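Local coordinates for protein reducing-end xylose-releasing exo-oligoxylanase Rex8A (Paenibacillus barcinonensis, PDB 6SUD) that hydrolyses xylooligosaccharides in xylan breakdown, releasing xylose from the reducing ends of linear and branched chains, at residues A[84-87]-A[88-92]; A[99-103]-A[104-108]; A[152-155]-A[156-160]; A[243-246]-A[247-251]; A[276-279]-A[280-283]. The protein carries 1 engineered substitution. All coordinates share one frame; numbering follows the deposited sequence.

Contact 1: residues A[84-87]-A[88-92]; sequences KKHE and FDRLW. With EDO (1,2-ethanediol), chain C; EDO (1,2-ethanediol), chain H.
K85 and D89 sit one turn apart on helix 85-99 and are joined by a salt bridge, with K85 NZ 2.8 Å from D89 OD2. The ammonium takes the syn lone pair of that oxygen, on the side of OD1. CG of the lysine stands anti to the backbone N (chi1 -171°), and the chain stays extended until chi4 (-66°) swings the nitrogen toward the acid. Y153 OH joins the pair, hydrogen-bonded to both D89 OD1 and K85 NZ.

The tight part is the inward face of the helix, with F88 and L91. F88 N donates to K84 O over 3.1 Å in the first turn, and L91 N donates to E87 O over 2.9 Å. F88 packs on helices 69-81 and 127-144 and meets W144 edge-to-face. Such inward-facing positions build the core of the (α/α)6 barrel of glycoside hydrolase family 8, of which helix 85-99 is a part. E87 is buried too, against Y49 of strand 49-52, and its OE2 is bonded to Y41 OH. The carboxylate also takes two ethanediols, probably from the crystallisation liquor: O1 of one lies 2.6 Å from E87 OE2, O1 of the other 2.9 Å from E87 OE1.

The outer flank, with exposed H86, is looser. H86 and R90 run side by side, and R90 CD lies over one face of the imidazole, 4.3 Å from its centroid. The guanidinium is turned 83° from the ring, and its NH1 reaches the backbone oxygens of K56 and G53. A water 2.6 Å from R90 NH2 bonds it only weakly.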
# COMPACT_ATOMS: atom_id res chain seq x y z
N LYS A 84 3.86 5.30 -16.69
CA LYS A 84 4.19 4.09 -17.51
C LYS A 84 2.89 3.39 -17.91
O LYS A 84 2.54 2.34 -17.34
CB LYS A 84 5.17 3.18 -16.77
CG LYS A 84 6.48 3.85 -16.42
CD LYS A 84 7.49 3.89 -17.53
CE LYS A 84 8.86 4.33 -17.07
NZ LYS A 84 9.81 4.44 -18.21
N LYS A 85 2.21 3.97 -18.88
CA LYS A 85 0.84 3.56 -19.26
C LYS A 85 0.83 2.12 -19.80
O LYS A 85 -0.13 1.40 -19.51
CB LYS A 85 0.26 4.53 -20.28
CG LYS A 85 -1.21 4.30 -20.56
CD LYS A 85 -1.88 5.42 -21.32
CE LYS A 85 -3.39 5.31 -21.34
NZ LYS A 85 -3.82 4.12 -22.10
N HIS A 86 1.83 1.73 -20.59
CA HIS A 86 1.83 0.41 -21.28
C HIS A 86 1.82 -0.72 -20.24
O HIS A 86 0.97 -1.63 -20.35
CB HIS A 86 2.98 0.32 -22.28
CG HIS A 86 3.07 -1.01 -22.95
ND1 HIS A 86 4.22 -1.76 -22.90
CD2 HIS A 86 2.19 -1.72 -23.69
CE1 HIS A 86 4.06 -2.86 -23.60
NE2 HIS A 86 2.82 -2.88 -24.07
N GLU A 87 2.69 -0.62 -19.24
CA GLU A 87 2.75 -1.60 -18.14
C GLU A 87 1.47 -1.53 -17.30
O GLU A 87 0.95 -2.59 -16.95
CB GLU A 87 3.94 -1.34 -17.23
CG GLU A 87 5.26 -1.58 -17.91
CD GLU A 87 5.77 -0.56 -18.90
OE1 GLU A 87 5.16 0.52 -19.07
OE2 GLU A 87 6.80 -0.86 -19.51
N PHE A 88 0.99 -0.32 -17.00
CA PHE A 88 -0.25 -0.13 -16.21
C PHE A 88 -1.38 -0.94 -16.86
O PHE A 88 -2.05 -1.73 -16.17
CB PHE A 88 -0.65 1.34 -16.15
CG PHE A 88 -1.88 1.63 -15.34
CD1 PHE A 88 -3.14 1.40 -15.86
CD2 PHE A 88 -1.78 2.11 -14.05
CE1 PHE A 88 -4.28 1.68 -15.12
CE2 PHE A 88 -2.91 2.39 -13.29
CZ PHE A 88 -4.15 2.15 -13.83
N ASP A 89 -1.56 -0.70 -18.16
CA ASP A 89 -2.62 -1.30 -19.01
C ASP A 89 -2.46 -2.82 -19.07
O ASP A 89 -3.48 -3.53 -19.03
CB ASP A 89 -2.63 -0.63 -20.38
CG ASP A 89 -3.32 0.73 -20.38
OD1 ASP A 89 -3.98 1.05 -19.38
OD2 ASP A 89 -3.17 1.47 -21.37
N ARG A 90 -1.23 -3.33 -19.19
CA ARG A 90 -0.97 -4.79 -19.17
C ARG A 90 -1.37 -5.39 -17.81
O ARG A 90 -2.05 -6.45 -17.82
CB ARG A 90 0.50 -5.11 -19.44
CG ARG A 90 0.91 -5.07 -20.91
CD ARG A 90 2.38 -5.44 -21.03
NE ARG A 90 2.84 -5.60 -22.41
CZ ARG A 90 2.77 -6.71 -23.14
NH1 ARG A 90 2.23 -7.81 -22.64
NH2 ARG A 90 3.23 -6.70 -24.38
N LEU A 91 -0.98 -4.77 -16.70
CA LEU A 91 -1.34 -5.27 -15.35
C LEU A 91 -2.86 -5.21 -15.15
O LEU A 91 -3.44 -6.20 -14.71
CB LEU A 91 -0.64 -4.43 -14.27
CG LEU A 91 0.87 -4.66 -14.17
CD1 LEU A 91 1.54 -3.59 -13.34
CD2 LEU A 91 1.15 -6.04 -13.62
N TRP A 92 -3.47 -4.08 -15.48
CA TRP A 92 -4.94 -3.91 -15.31
C TRP A 92 -5.68 -4.97 -16.13
O TRP A 92 -6.66 -5.57 -15.61
CB TRP A 92 -5.39 -2.49 -15.65
CG TRP A 92 -6.88 -2.33 -15.60
CD1 TRP A 92 -7.69 -1.88 -16.60
CD2 TRP A 92 -7.76 -2.70 -14.52
NE1 TRP A 92 -9.00 -1.90 -16.21
CE2 TRP A 92 -9.08 -2.41 -14.94
CE3 TRP A 92 -7.57 -3.24 -13.24
CZ2 TRP A 92 -10.19 -2.63 -14.13
CZ3 TRP A 92 -8.66 -3.46 -12.44
CH2 TRP A 92 -9.96 -3.16 -12.88
C1 EDO C . 8.31 1.62 -20.25
O1 EDO C . 8.60 0.39 -20.90
C2 EDO C . 8.76 1.53 -18.90
O2 EDO C . 10.13 1.17 -18.87
C1 EDO H . 4.56 3.53 -21.10
O1 EDO H . 5.66 2.65 -20.94
C2 EDO H . 4.87 4.89 -20.62
O2 EDO H . 4.00 5.91 -21.08
O HOH W 1 2.86 -5.20 -26.53

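Contact 2: residues A[99-103]-A[104-108]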
# COMPACT_ATOMS: atom_id res chain seq x y z
N MET A 99 -8.89 -12.03 -12.61
CA MET A 99 -9.05 -11.93 -11.14
C MET A 99 -10.42 -11.36 -10.75
O MET A 99 -10.95 -11.84 -9.72
CB MET A 99 -7.92 -11.09 -10.54
CG MET A 99 -6.56 -11.71 -10.82
SD MET A 99 -5.23 -10.72 -10.13
CE MET A 99 -5.00 -11.53 -8.54
N GLN A 100 -10.97 -10.41 -11.50
CA GLN A 100 -12.23 -9.72 -11.10
C GLN A 100 -13.41 -10.67 -11.32
O GLN A 100 -13.56 -11.20 -12.43
CB GLN A 100 -12.47 -8.42 -11.87
CG GLN A 100 -13.59 -7.56 -11.26
CD GLN A 100 -13.73 -6.21 -11.92
OE1 GLN A 100 -13.56 -6.07 -13.14
NE2 GLN A 100 -14.04 -5.21 -11.11
N HIS A 101 -14.24 -10.85 -10.29
CA HIS A 101 -15.47 -11.67 -10.32
C HIS A 101 -16.58 -10.96 -11.11
O HIS A 101 -16.80 -9.76 -10.87
CB HIS A 101 -15.94 -11.96 -8.89
CG HIS A 101 -15.04 -12.86 -8.12
ND1 HIS A 101 -14.95 -14.22 -8.38
CD2 HIS A 101 -14.21 -12.62 -7.09
CE1 HIS A 101 -14.10 -14.77 -7.54
NE2 HIS A 101 -13.63 -13.81 -6.73
N THR A 102 -17.28 -11.69 -11.98
CA THR A 102 -18.38 -11.12 -12.81
C THR A 102 -19.74 -11.43 -12.17
O THR A 102 -20.72 -10.77 -12.57
CB THR A 102 -18.31 -11.62 -14.26
OG1 THR A 102 -18.43 -13.04 -14.27
CG2 THR A 102 -17.02 -11.21 -14.94
N GLU A 103 -19.80 -12.38 -11.23
CA GLU A 103 -21.07 -12.81 -10.58
C GLU A 103 -20.81 -13.31 -9.16
O GLU A 103 -19.64 -13.58 -8.82
CB GLU A 103 -21.77 -13.89 -11.41
CG GLU A 103 -21.14 -15.27 -11.33
CD GLU A 103 -19.93 -15.52 -12.22
OE1 GLU A 103 -19.39 -14.54 -12.77
OE2 GLU A 103 -19.53 -16.70 -12.36
N GLY A 104 -21.88 -13.44 -8.38
CA GLY A 104 -21.89 -14.15 -7.09
C GLY A 104 -21.55 -13.21 -5.95
O GLY A 104 -21.60 -11.98 -6.15
N ARG A 105 -21.22 -13.77 -4.78
CA ARG A 105 -21.10 -13.01 -3.52
C ARG A 105 -19.93 -12.02 -3.60
O ARG A 105 -19.97 -11.04 -2.83
CB ARG A 105 -20.97 -13.93 -2.30
CG ARG A 105 -19.68 -14.73 -2.21
CD ARG A 105 -19.53 -15.34 -0.82
NE ARG A 105 -20.70 -16.13 -0.45
CZ ARG A 105 -21.61 -15.79 0.48
NH1 ARG A 105 -21.49 -14.67 1.18
NH2 ARG A 105 -22.63 -16.58 0.70
N TYR A 106 -18.97 -12.23 -4.51
CA TYR A 106 -17.75 -11.39 -4.64
C TYR A 106 -17.75 -10.57 -5.94
O TYR A 106 -16.68 -10.07 -6.35
CB TYR A 106 -16.49 -12.26 -4.55
CG TYR A 106 -16.32 -13.04 -3.26
CD1 TYR A 106 -16.49 -12.43 -2.03
CD2 TYR A 106 -15.95 -14.37 -3.28
CE1 TYR A 106 -16.33 -13.14 -0.85
CE2 TYR A 106 -15.78 -15.09 -2.11
CZ TYR A 106 -15.97 -14.48 -0.89
OH TYR A 106 -15.80 -15.18 0.27
N LYS A 107 -18.91 -10.41 -6.58
CA LYS A 107 -19.05 -9.68 -7.86
C LYS A 107 -18.31 -8.34 -7.80
O LYS A 107 -18.58 -7.57 -6.87
CB LYS A 107 -20.54 -9.42 -8.14
CG LYS A 107 -20.85 -8.81 -9.50
CD LYS A 107 -22.34 -8.78 -9.81
CE LYS A 107 -23.06 -7.62 -9.17
NZ LYS A 107 -22.88 -6.37 -9.95
N ASP A 108 -17.40 -8.09 -8.76
CA ASP A 108 -16.67 -6.81 -8.95
C ASP A 108 -15.45 -6.75 -8.02
O ASP A 108 -14.59 -5.89 -8.26
CB ASP A 108 -17.57 -5.59 -8.78
CG ASP A 108 -18.76 -5.55 -9.73
OD1 ASP A 108 -18.69 -6.22 -10.78
OD2 ASP A 108 -19.75 -4.85 -9.41
O HOH W 2 -17.15 -7.78 -12.92
O HOH W 3 -18.20 -14.13 -6.57
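H101 and Y106 lie side by side, pointing the same way, in the hairpin-like loop that follows helix 85-99 and leads to strand 113-114, reversed by a type I turn from G104 to K107. G104 enters that turn with a positive phi of 90°, and K107 N closes it on G104 O at 3.1 Å.

Direct hydrogen bonds tie the two arms together behind the turn. D108 N donates to H101 O over 2.8 Å. Alongside, the extended side chain of Q100 carries NE2 to D108 O, 3.0 Å away. That bond is almost straight (172°) and lies in the amide plane, which fixes the rotation of the amide, although the nitrogen approaches the carbonyl tilted from its plane. Backbone pairing of H101 with Y109 and of M99 with A111 continues the two arms away from the turn.

The aromatic contact is oblique, with ring planes at 41°. It is carried by H101 CD2 against Y106 CB, 3.4 Å apart, while the ring ends go on to separate partners: H101 NE2 bonds P123 O, and Y106 OH bonds E189.

Charge plays a smaller part. K107 NZ forms a salt bridge with D108 OD2 at 3.5 Å, and D108 OD1 has a long, weak ion pair with K159 of helix 153-170.

Water makes the remaining links. One molecule donates to both H101 O and D108 OD1. Another donates to E103 O, 2.7 Å away, and accepts from Y106 N at 2.9 Å, with its oxygen above one face of the H101 imidazole, displaced toward the ring's edge.

Contact 3: residues A[152-155]-A[156-160]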
# COMPACT_ATOMS: atom_id res chain seq x y z
N ASP A 152 -11.62 2.20 -19.48
CA ASP A 152 -12.48 3.30 -18.97
C ASP A 152 -12.22 3.43 -17.46
O ASP A 152 -13.10 3.09 -16.67
CB ASP A 152 -13.96 3.07 -19.30
CG ASP A 152 -14.53 1.74 -18.86
OD1 ASP A 152 -13.82 0.75 -18.95
OD2 ASP A 152 -15.71 1.70 -18.44
N TYR A 153 -11.03 3.94 -17.10
CA TYR A 153 -10.43 3.83 -15.74
C TYR A 153 -11.36 4.39 -14.66
O TYR A 153 -11.54 3.71 -13.62
CB TYR A 153 -9.10 4.58 -15.69
CG TYR A 153 -8.12 4.20 -16.76
CD1 TYR A 153 -7.60 2.92 -16.83
CD2 TYR A 153 -7.69 5.13 -17.69
CE1 TYR A 153 -6.67 2.57 -17.80
CE2 TYR A 153 -6.76 4.80 -18.66
CZ TYR A 153 -6.25 3.52 -18.72
OH TYR A 153 -5.33 3.18 -19.68
N GLN A 154 -11.93 5.59 -14.85
CA GLN A 154 -12.76 6.25 -13.81
C GLN A 154 -13.97 5.36 -13.49
O GLN A 154 -14.22 5.13 -12.30
CB GLN A 154 -13.23 7.65 -14.22
CG GLN A 154 -13.89 8.41 -13.08
CD GLN A 154 -14.53 9.70 -13.55
OE1 GLN A 154 -13.99 10.79 -13.37
NE2 GLN A 154 -15.68 9.58 -14.19
N ALA A 155 -14.68 4.87 -14.51
CA ALA A 155 -15.89 4.04 -14.31
C ALA A 155 -15.50 2.70 -13.66
O ALA A 155 -16.27 2.18 -12.82
CB ALA A 155 -16.64 3.85 -15.60
N GLN A 156 -14.33 2.16 -14.02
CA GLN A 156 -13.78 0.91 -13.43
C GLN A 156 -13.51 1.14 -11.94
O GLN A 156 -13.93 0.31 -11.14
CB GLN A 156 -12.52 0.45 -14.17
CG GLN A 156 -12.76 -0.01 -15.61
CD GLN A 156 -13.63 -1.24 -15.73
OE1 GLN A 156 -13.71 -2.08 -14.83
NE2 GLN A 156 -14.29 -1.38 -16.88
N ALA A 157 -12.87 2.25 -11.56
CA ALA A 157 -12.61 2.61 -10.15
C ALA A 157 -13.92 2.67 -9.36
O ALA A 157 -13.97 2.11 -8.24
CB ALA A 157 -11.89 3.93 -10.05
N ARG A 158 -14.91 3.37 -9.92
CA ARG A 158 -16.22 3.64 -9.26
C ARG A 158 -16.98 2.34 -9.04
O ARG A 158 -17.64 2.21 -8.00
CB ARG A 158 -17.04 4.63 -10.08
CG ARG A 158 -16.56 6.06 -9.90
CD ARG A 158 -17.18 7.04 -10.87
NE ARG A 158 -16.88 8.41 -10.48
CZ ARG A 158 -17.28 9.48 -11.14
NH1 ARG A 158 -18.01 9.35 -12.24
NH2 ARG A 158 -16.95 10.68 -10.70
N LYS A 159 -16.88 1.43 -10.01
CA LYS A 159 -17.46 0.07 -9.94
C LYS A 159 -16.87 -0.72 -8.76
O LYS A 159 -17.63 -1.36 -8.03
CB LYS A 159 -17.16 -0.64 -11.26
CG LYS A 159 -17.67 -2.06 -11.39
CD LYS A 159 -17.37 -2.62 -12.76
CE LYS A 159 -17.54 -4.12 -12.83
NZ LYS A 159 -17.62 -4.57 -14.24
N ILE A 160 -15.54 -0.70 -8.61
CA ILE A 160 -14.86 -1.39 -7.47
C ILE A 160 -15.39 -0.80 -6.16
O ILE A 160 -15.84 -1.57 -5.28
CB ILE A 160 -13.33 -1.29 -7.58
CG1 ILE A 160 -12.82 -1.94 -8.87
CG2 ILE A 160 -12.67 -1.87 -6.34
CD1 ILE A 160 -11.32 -1.80 -9.10
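D152 and Q156 are joined twice at the start of helix 153-170. Q156 NE2 donates to D152 OD1 over 3.0 Å in a nearly straight bond (174°). The acceptor lies in the plane of the glutamine amide, whereas the amide nitrogen reaches the carboxylate from its syn side and somewhat out of its plane. Q156 can do this because its chain folds at chi2 (-65°), back toward the N-terminal end of the helix. D152, at the N-cap position, also takes part through its backbone: Q156 N donates to D152 O at 3.1 Å.

Two residues further along, Q154 and R158 show a different solution at the same spacing. Their chains run side by side, and the amide stacks over one face of the guanidinium with planes 28° apart. Q154 NE2 lies 3.0 Å from R158 NH1, but both are donors and no hydrogen bond joins them. The arginine finds its acceptor in Y209 O through NE, and its NH2 comes close to that of R215.

Packing surrounds these pairs. Y153 and A157 turn to helix 127-144, Y153 against L137 and A140, A157 against F138. The helical bonding itself runs on past them, K159 N donating to A155 O at 3.0 Å.

The chemistry divides accordingly. Although its side chain makes no capping bond, the negative charge of D152 at the N-cap position probably interacts favourably with the helix's N-terminal end, whereas the amide of Q154 offers R158 a flat surface and no countercharge.

Contact 4: residues A[243-246]-A[247-251]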
# COMPACT_ATOMS: atom_id res chain seq x y z
N TYR A 243 -3.06 -7.86 12.57
CA TYR A 243 -4.55 -7.79 12.64
C TYR A 243 -4.95 -7.16 13.96
O TYR A 243 -4.37 -7.47 15.00
CB TYR A 243 -5.23 -9.16 12.58
CG TYR A 243 -4.94 -10.03 11.38
CD1 TYR A 243 -4.36 -9.54 10.22
CD2 TYR A 243 -5.29 -11.37 11.40
CE1 TYR A 243 -4.09 -10.37 9.13
CE2 TYR A 243 -5.04 -12.21 10.33
CZ TYR A 243 -4.44 -11.71 9.18
OH TYR A 243 -4.20 -12.55 8.13
N ALA A 244 -5.97 -6.29 13.91
CA ALA A 244 -6.45 -5.55 15.09
C ALA A 244 -7.97 -5.57 15.12
O ALA A 244 -8.59 -5.54 14.05
CB ALA A 244 -5.93 -4.14 15.06
N ASN A 245 -8.53 -5.61 16.33
CA ASN A 245 -9.97 -5.38 16.61
C ASN A 245 -10.34 -3.95 16.20
O ASN A 245 -9.44 -3.10 16.02
CB ASN A 245 -10.26 -5.63 18.09
CG ASN A 245 -10.01 -7.07 18.48
OD1 ASN A 245 -10.46 -7.97 17.78
ND2 ASN A 245 -9.29 -7.30 19.56
N TYR A 246 -11.64 -3.67 16.10
CA TYR A 246 -12.19 -2.34 15.74
C TYR A 246 -11.76 -1.31 16.79
O TYR A 246 -11.74 -0.11 16.45
CB TYR A 246 -13.71 -2.40 15.58
CG TYR A 246 -14.20 -3.14 14.36
CD1 TYR A 246 -13.51 -3.11 13.16
CD2 TYR A 246 -15.40 -3.83 14.39
CE1 TYR A 246 -13.97 -3.78 12.03
CE2 TYR A 246 -15.88 -4.50 13.27
CZ TYR A 246 -15.16 -4.48 12.08
OH TYR A 246 -15.65 -5.12 10.98
N ASP A 247 -11.43 -1.75 18.01
CA ASP A 247 -11.00 -0.87 19.14
C ASP A 247 -9.48 -0.65 19.12
O ASP A 247 -8.99 0.10 19.98
CB ASP A 247 -11.49 -1.42 20.48
CG ASP A 247 -10.79 -2.66 21.01
OD1 ASP A 247 -9.81 -3.12 20.37
OD2 ASP A 247 -11.20 -3.16 22.09
N GLY A 248 -8.75 -1.27 18.19
CA GLY A 248 -7.31 -1.02 17.99
C GLY A 248 -6.43 -2.06 18.65
O GLY A 248 -5.25 -2.16 18.26
N THR A 249 -6.95 -2.84 19.60
CA THR A 249 -6.18 -3.93 20.28
C THR A 249 -5.91 -5.07 19.29
O THR A 249 -6.68 -5.30 18.36
CB THR A 249 -6.89 -4.49 21.53
OG1 THR A 249 -8.24 -4.84 21.19
CG2 THR A 249 -6.88 -3.53 22.69
N PRO A 250 -4.80 -5.83 19.48
CA PRO A 250 -4.51 -6.97 18.61
C PRO A 250 -5.66 -7.97 18.61
O PRO A 250 -6.21 -8.30 19.66
CB PRO A 250 -3.21 -7.56 19.19
CG PRO A 250 -2.59 -6.41 19.94
CD PRO A 250 -3.77 -5.63 20.50
N ALA A 251 -6.06 -8.39 17.42
CA ALA A 251 -7.15 -9.35 17.20
C ALA A 251 -6.70 -10.71 17.72
O ALA A 251 -5.50 -10.96 17.86
CB ALA A 251 -7.50 -9.38 15.74
O HOH W 4 -3.99 -10.18 16.01
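A tight β-hairpin beside the catalytic cleft brings N245 against T249: a type I turn from N245 to G248, followed by a classic G1 bulge at G248, whose phi is 99°. Y243, at the base of the hairpin, approaches D265, the inferred proton acceptor, to about 4 Å between side chains. Its OH bonds H256 and its ring stacks on F259.

Three backbone bonds define the hairpin. G248 N donates to N245 O over 2.9 Å, and N245 N donates to T249 O over 2.8 Å. Below them A251 N reaches Y243 O at 3.1 Å. A244 and P250 thus form a non-hydrogen-bonded pair, a position that a proline, lacking an N-H, can occupy without losing a bond across the hairpin. Y243 CB and A251 CB touch at 3.9 Å, and a water donating to Y243 O and A251 O closes this end.

Side chains reinforce the turn. N245 ND2 donates to T249 OG1 over 3.1 Å; the bond is practically straight (178°) and lies in the amide plane. D247 completes an Asx turn, with OD1 accepting from T249 N at 3.0 Å on its anti side. A chi1 of 73° sets its carboxylate between the backbone N and the carbonyl carbon, where it faces onward to T249. T249 OG1 also approaches D247 OD1, in a very short bond whose exact length is doubtful.

If that contact is taken at face value, the threonine hydroxyl would both accept and donate, which would limit its rotation, and two donors would converge on OD1, probably stabilising the negative charge of D247.

Contact 5: residues A[276-279]-A[280-283]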
# COMPACT_ATOMS: atom_id res chain seq x y z
N ASP A 276 -0.03 10.26 4.34
CA ASP A 276 -1.23 11.05 4.71
C ASP A 276 -0.79 12.42 5.24
O ASP A 276 -1.47 13.45 4.95
CB ASP A 276 -2.08 10.36 5.78
CG ASP A 276 -3.38 11.09 6.06
OD1 ASP A 276 -4.09 11.40 5.09
OD2 ASP A 276 -3.65 11.38 7.25
N TRP A 277 0.26 12.43 6.06
CA TRP A 277 0.84 13.69 6.60
C TRP A 277 1.34 14.55 5.43
O TRP A 277 0.96 15.73 5.36
CB TRP A 277 1.94 13.42 7.62
CG TRP A 277 2.53 14.70 8.13
CD1 TRP A 277 3.75 15.22 7.84
CD2 TRP A 277 1.88 15.64 9.00
NE1 TRP A 277 3.92 16.41 8.49
CE2 TRP A 277 2.79 16.70 9.20
CE3 TRP A 277 0.62 15.69 9.60
CZ2 TRP A 277 2.47 17.79 10.00
CZ3 TRP A 277 0.31 16.79 10.38
CH2 TRP A 277 1.22 17.82 10.58
N GLU A 278 2.13 13.96 4.53
CA GLU A 278 2.70 14.68 3.35
C GLU A 278 1.55 15.28 2.51
O GLU A 278 1.61 16.48 2.18
CB GLU A 278 3.61 13.76 2.54
CG GLU A 278 4.17 14.40 1.29
CD GLU A 278 4.93 15.71 1.44
OE1 GLU A 278 5.22 16.11 2.59
OE2 GLU A 278 5.24 16.34 0.39
N TRP A 279 0.53 14.49 2.17
CA TRP A 279 -0.57 14.93 1.25
C TRP A 279 -1.51 15.92 1.93
O TRP A 279 -1.92 16.90 1.24
CB TRP A 279 -1.34 13.72 0.71
CG TRP A 279 -0.61 12.95 -0.34
CD1 TRP A 279 0.68 13.13 -0.75
CD2 TRP A 279 -1.13 11.86 -1.12
NE1 TRP A 279 0.99 12.24 -1.74
CE2 TRP A 279 -0.09 11.45 -1.99
CE3 TRP A 279 -2.35 11.19 -1.18
CZ2 TRP A 279 -0.25 10.39 -2.89
CZ3 TRP A 279 -2.51 10.15 -2.07
CH2 TRP A 279 -1.47 9.77 -2.93
N PHE A 280 -1.93 15.67 3.18
CA PHE A 280 -3.10 16.37 3.79
C PHE A 280 -2.73 17.12 5.07
O PHE A 280 -3.49 18.04 5.41
CB PHE A 280 -4.24 15.38 4.01
CG PHE A 280 -4.83 14.91 2.70
CD1 PHE A 280 -5.46 15.81 1.85
CD2 PHE A 280 -4.74 13.60 2.30
CE1 PHE A 280 -5.97 15.40 0.63
CE2 PHE A 280 -5.22 13.19 1.07
CZ PHE A 280 -5.86 14.08 0.24
N ARG A 281 -1.65 16.73 5.78
CA ARG A 281 -1.07 17.50 6.92
C ARG A 281 -2.18 17.74 7.96
O ARG A 281 -2.21 18.83 8.54
CB ARG A 281 -0.46 18.80 6.38
CG ARG A 281 0.85 19.24 7.04
CD ARG A 281 2.04 18.34 6.72
NE ARG A 281 2.30 18.15 5.30
CZ ARG A 281 3.02 18.97 4.52
NH1 ARG A 281 3.54 20.09 5.01
NH2 ARG A 281 3.18 18.68 3.24
N LYS A 282 -3.04 16.75 8.23
CA LYS A 282 -4.29 16.94 9.02
C LYS A 282 -4.13 16.53 10.49
O LYS A 282 -4.82 17.15 11.34
CB LYS A 282 -5.46 16.19 8.39
CG LYS A 282 -6.13 16.92 7.24
CD LYS A 282 -7.35 16.19 6.73
CE LYS A 282 -8.30 17.06 5.92
NZ LYS A 282 -7.90 17.11 4.49
N ASP A 283 -3.34 15.49 10.79
CA ASP A 283 -3.26 14.91 12.16
C ASP A 283 -1.81 14.96 12.62
O ASP A 283 -0.99 14.10 12.26
CB ASP A 283 -3.83 13.49 12.24
CG ASP A 283 -3.67 12.89 13.63
OD1 ASP A 283 -3.41 13.63 14.57
OD2 ASP A 283 -3.82 11.71 13.76
O HOH W 5 -2.78 13.79 7.94
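R281 lays its CD over the indole of W277, 3.3 Å from the centroid of the five-membered ring, in a close CH-pi contact. The guanidinium itself lies farther off, where any cation-pi attraction is weak at most. R281 is the first residue to leave helix 268-280, with a positive phi, and its chain is bent at chi2 (69°) and chi3 (55°), so that it folds back over the last turn. There NE donates to W277 O at 2.8 Å and NH2 to E278 O at 2.9 Å. Both oxygens lie close to the guanidinium plane, but only E278 O is met on a lone pair. E278 OE1, 3.3 Å from NH2, adds charge attraction without an aimed N-H; its other oxygen accepts from A15 N.

F280 N completes a helical bond to D276 O. Its ring takes W279 CB over one face, 4.1 Å from the centroid, and has D276 OD1 at its edge. A water near D276 OD2 accepts from K282 N, 3.0 Å from the water oxygen.

This helix end and the short connection to helix 285-297 are packed among several other helices. F280 rests on helix 200-209, and D276 and D283 form salt bridges with R226 and R230 of helix 215-232. W277 touches Q286 and V287 of helix 285-297, whose start D283 caps through W285 N.

Contacts 1, 2 and 3 form a connected group. Contact 1 meets contact 3 where D89 OD1 and Y153 OH lie 2.5 Å apart, and contact 2 meets contact 3 where K159 CE comes within 3.2 Å of D108 OD1; contacts 1 and 2 do not touch. Helix 153-170 therefore joins the start of helix 85-99 to the loop beyond its end. Contact 4 lies across the chain's centre from contact 1, 36 Å between centres, and is the one beside the cleft: the Y243 side chain is about 6 Å from a bound xylose and about 10 Å from the E70 side chain, the inferred proton donor. Contact 5 stands apart, its nearest atoms at least about 13 Å from every other contact.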